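PDB 4A35: mitochondrial enolase superfamily member 1 from Homo sapiens, which catalyses the magnesium-dependent dehydration of L-fuconate to 2-keto-3-deoxy-L-fuconate, a step in the catabolism of L-fucose. Local coordinates for residues V353-E364 / V385-F396. Sequence-based numbering, arbitrary orientation. Where two conformers were deposited one is given.
Sequences VCPHAGGVGLCE and VCEYVDHLHEHF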
# COMPACT_ATOMS: atom_id res chain seq x y z
N VAL A 353 -5.45 -17.60 -14.41
CA VAL A 353 -5.95 -16.30 -13.98
C VAL A 353 -7.50 -16.39 -13.98
O VAL A 353 -8.13 -16.75 -15.00
CB VAL A 353 -5.43 -15.11 -14.85
CG1 VAL A 353 -6.07 -13.77 -14.46
CG2 VAL A 353 -3.91 -15.00 -14.77
N CYS A 354 -8.08 -16.02 -12.83
CA CYS A 354 -9.55 -15.97 -12.58
C CYS A 354 -9.89 -14.58 -12.09
O CYS A 354 -9.76 -14.27 -10.90
CB CYS A 354 -9.96 -17.04 -11.58
SG CYS A 354 -9.74 -18.73 -12.21
N PRO A 355 -10.22 -13.66 -13.01
CA PRO A 355 -10.33 -12.26 -12.59
C PRO A 355 -11.36 -12.00 -11.49
O PRO A 355 -12.40 -12.67 -11.41
CB PRO A 355 -10.79 -11.54 -13.88
CG PRO A 355 -10.17 -12.35 -14.96
CD PRO A 355 -10.30 -13.80 -14.49
N HIS A 356 -11.08 -10.98 -10.68
CA HIS A 356 -12.04 -10.44 -9.75
C HIS A 356 -12.92 -9.46 -10.54
O HIS A 356 -12.44 -8.74 -11.43
CB HIS A 356 -11.34 -9.74 -8.55
CG HIS A 356 -12.23 -8.86 -7.72
ND1 HIS A 356 -12.19 -7.46 -7.82
CD2 HIS A 356 -13.14 -9.19 -6.77
CE1 HIS A 356 -13.07 -7.01 -6.94
NE2 HIS A 356 -13.65 -8.00 -6.27
N ALA A 357 -14.17 -9.36 -10.15
CA ALA A 357 -15.05 -8.39 -10.79
C ALA A 357 -16.21 -8.00 -9.83
O ALA A 357 -16.04 -8.11 -8.60
CB ALA A 357 -15.55 -8.94 -12.13
N GLY A 358 -17.27 -7.41 -10.37
CA GLY A 358 -18.39 -6.90 -9.58
C GLY A 358 -18.20 -5.41 -9.31
O GLY A 358 -17.74 -4.68 -10.19
N GLY A 359 -18.55 -4.96 -8.10
CA GLY A 359 -18.42 -3.55 -7.77
C GLY A 359 -19.10 -2.61 -8.76
O GLY A 359 -20.20 -2.91 -9.21
N VAL A 360 -18.46 -1.48 -9.08
CA VAL A 360 -18.89 -0.50 -10.09
C VAL A 360 -18.04 -0.69 -11.33
O VAL A 360 -16.89 -0.21 -11.34
CB VAL A 360 -18.76 1.01 -9.62
CG1 VAL A 360 -19.34 1.96 -10.68
CG2 VAL A 360 -19.42 1.23 -8.29
N GLY A 361 -18.59 -1.33 -12.35
CA GLY A 361 -17.89 -1.45 -13.63
C GLY A 361 -16.69 -2.37 -13.71
O GLY A 361 -16.09 -2.46 -14.79
N LEU A 362 -16.30 -3.09 -12.63
CA LEU A 362 -15.15 -4.02 -12.77
C LEU A 362 -15.42 -5.11 -13.85
O LEU A 362 -14.49 -5.45 -14.57
CB LEU A 362 -14.83 -4.70 -11.43
CG LEU A 362 -14.51 -3.74 -10.23
CD1 LEU A 362 -14.21 -4.57 -8.93
CD2 LEU A 362 -13.28 -2.82 -10.56
N CYS A 363 -16.67 -5.64 -13.94
CA CYS A 363 -17.04 -6.63 -15.00
C CYS A 363 -16.75 -6.01 -16.39
O CYS A 363 -16.13 -6.67 -17.26
CB CYS A 363 -18.51 -7.03 -14.88
SG CYS A 363 -18.96 -7.84 -13.33
N GLU A 364 -17.27 -4.76 -16.61
CA GLU A 364 -17.15 -4.05 -17.88
C GLU A 364 -15.67 -3.92 -18.33
O GLU A 364 -15.39 -4.09 -19.51
CB GLU A 364 -17.76 -2.64 -17.75
CG GLU A 364 -19.29 -2.58 -17.88
CD GLU A 364 -20.12 -3.32 -16.83
OE1 GLU A 364 -19.65 -3.47 -15.68
OE2 GLU A 364 -21.30 -3.61 -17.13
N VAL A 385 -11.88 -18.86 -15.17
CA VAL A 385 -13.27 -18.38 -15.15
C VAL A 385 -13.26 -16.92 -14.70
O VAL A 385 -12.42 -16.54 -13.90
CB VAL A 385 -14.12 -19.29 -14.21
CG1 VAL A 385 -13.70 -19.15 -12.74
CG2 VAL A 385 -15.62 -19.08 -14.41
N CYS A 386 -14.23 -16.14 -15.16
CA CYS A 386 -14.28 -14.74 -14.78
C CYS A 386 -15.42 -14.51 -13.79
O CYS A 386 -16.53 -14.95 -14.05
CB CYS A 386 -14.45 -13.85 -16.01
SG CYS A 386 -14.20 -12.10 -15.64
N GLU A 387 -15.18 -13.75 -12.73
CA GLU A 387 -16.27 -13.47 -11.81
C GLU A 387 -17.36 -12.60 -12.49
O GLU A 387 -17.04 -11.75 -13.34
CB GLU A 387 -15.75 -12.76 -10.57
CG GLU A 387 -16.79 -12.45 -9.48
CD GLU A 387 -16.17 -12.03 -8.16
OE1 GLU A 387 -15.07 -11.42 -8.16
OE2 GLU A 387 -16.80 -12.31 -7.10
N TYR A 388 -18.60 -12.78 -12.07
CA TYR A 388 -19.67 -11.90 -12.51
C TYR A 388 -20.59 -11.55 -11.31
O TYR A 388 -20.92 -12.42 -10.50
CB TYR A 388 -20.50 -12.53 -13.66
CG TYR A 388 -21.68 -11.67 -14.08
CD1 TYR A 388 -21.51 -10.56 -14.92
CD2 TYR A 388 -22.94 -11.88 -13.53
CE1 TYR A 388 -22.61 -9.76 -15.28
CE2 TYR A 388 -24.03 -11.07 -13.87
CZ TYR A 388 -23.85 -10.01 -14.73
OH TYR A 388 -24.94 -9.24 -15.05
N VAL A 389 -21.01 -10.29 -11.21
CA VAL A 389 -22.00 -9.85 -10.21
C VAL A 389 -23.05 -9.04 -10.97
O VAL A 389 -22.72 -8.32 -11.92
CB VAL A 389 -21.40 -9.10 -8.97
CG1 VAL A 389 -22.41 -9.06 -7.82
CG2 VAL A 389 -20.11 -9.78 -8.48
N ASP A 390 -24.32 -9.20 -10.60
CA ASP A 390 -25.47 -8.59 -11.30
C ASP A 390 -25.80 -7.10 -10.94
O ASP A 390 -26.87 -6.62 -11.32
CB ASP A 390 -26.76 -9.42 -11.05
CG ASP A 390 -27.17 -9.57 -9.57
OD1 ASP A 390 -26.27 -9.47 -8.69
OD2 ASP A 390 -28.37 -9.85 -9.30
N HIS A 391 -24.85 -6.41 -10.29
CA HIS A 391 -24.96 -5.02 -9.83
C HIS A 391 -24.66 -3.92 -10.90
O HIS A 391 -23.61 -4.01 -11.55
CB HIS A 391 -23.95 -4.80 -8.67
CG HIS A 391 -24.41 -5.16 -7.28
ND1 HIS A 391 -24.63 -6.49 -6.90
CD2 HIS A 391 -24.55 -4.37 -6.19
CE1 HIS A 391 -24.93 -6.44 -5.62
NE2 HIS A 391 -24.89 -5.19 -5.14
N LEU A 392 -25.53 -2.85 -11.00
CA LEU A 392 -25.19 -1.53 -11.59
C LEU A 392 -24.75 -1.41 -13.05
O LEU A 392 -24.31 -0.32 -13.47
CB LEU A 392 -24.05 -0.93 -10.70
CG LEU A 392 -24.32 -0.86 -9.16
CD1 LEU A 392 -23.05 -0.37 -8.39
CD2 LEU A 392 -25.58 -0.01 -8.84
N HIS A 393 -24.91 -2.46 -13.82
CA HIS A 393 -24.58 -2.42 -15.25
C HIS A 393 -25.44 -1.39 -16.03
O HIS A 393 -24.94 -0.86 -17.02
CB HIS A 393 -24.75 -3.80 -15.90
CG HIS A 393 -23.95 -4.85 -15.19
ND1 HIS A 393 -22.57 -4.89 -15.28
CD2 HIS A 393 -24.36 -5.78 -14.29
CE1 HIS A 393 -22.18 -5.87 -14.47
NE2 HIS A 393 -23.23 -6.45 -13.87
N GLU A 394 -26.66 -1.07 -15.54
CA GLU A 394 -27.57 -0.09 -16.18
C GLU A 394 -26.96 1.35 -16.17
O GLU A 394 -27.45 2.21 -16.90
CB GLU A 394 -28.97 -0.10 -15.50
CG GLU A 394 -29.03 0.35 -14.03
CD GLU A 394 -28.68 -0.69 -12.97
OE1 GLU A 394 -28.14 -1.76 -13.33
OE2 GLU A 394 -29.00 -0.46 -11.78
N HIS A 395 -25.88 1.58 -15.38
CA HIS A 395 -25.27 2.91 -15.31
C HIS A 395 -24.12 3.07 -16.30
O HIS A 395 -23.57 4.16 -16.43
CB HIS A 395 -24.80 3.22 -13.88
CG HIS A 395 -25.90 3.14 -12.86
ND1 HIS A 395 -27.02 3.95 -12.95
CD2 HIS A 395 -26.06 2.31 -11.81
CE1 HIS A 395 -27.80 3.61 -11.93
NE2 HIS A 395 -27.25 2.66 -11.20
N PHE A 396 -23.80 1.99 -17.04
CA PHE A 396 -22.75 2.00 -18.06
C PHE A 396 -23.39 2.11 -19.45
O PHE A 396 -24.41 1.47 -19.73
CB PHE A 396 -21.85 0.74 -17.94
CG PHE A 396 -20.94 0.89 -16.73
CD1 PHE A 396 -21.43 0.65 -15.45
CD2 PHE A 396 -19.68 1.46 -16.85
CE1 PHE A 396 -20.63 0.87 -14.32
CE2 PHE A 396 -18.87 1.71 -15.71
CZ PHE A 396 -19.36 1.42 -14.46
O HOH W 1 -21.12 -5.29 -10.76
O HOH W 2 -21.22 -2.46 -13.12
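Val360 and Phe396 meet at about a right angle, CG1 of the valine set 3.8 Å from CZ at the ring edge, where, in the modified TIM barrel of the mandelate racemase/muconate lactonizing family, the loop leading into helix 362-377 runs beside strand 386-388 and the loop that follows it. CZ of Phe396 also comes within 3.3 Å of CA of Gly361, the N-cap residue of that helix, whose backbone, at positive phi, packs directly against the ring. A second close fit joins CG2 of Val389 to CA of Gly358. Cys363 SG lies obliquely off the Tyr388 ring and at the edge of the His393 ring.

Toward the active site the polar contacts begin. Glu387 N donates to Pro355 O, and the carboxylate, carried on a side chain extended from CG (chi1 -178°, anti to the backbone N), receives Ala357 N at OE1 over 3.0 Å, on the anti side and 29° out of its plane. OE2 turns to Lys221 and Thr193. His356, the predicted active-site histidine, lies alongside Glu387 and is held through ND1 by Asp329; His356 and Glu387 are both inferred, by similarity, to bind substrate.

Back beside Phe396, Gly361 N donates to a water that also lies within reach of Glu364 OE1 and, at longer range, His391 O. The His393 ring is fixed at both nitrogens: NE2 donates to Val389 O, while ND1, 2.6 Å from Glu364 OE2, meets that oxygen's syn lone pair nearly in the ring plane.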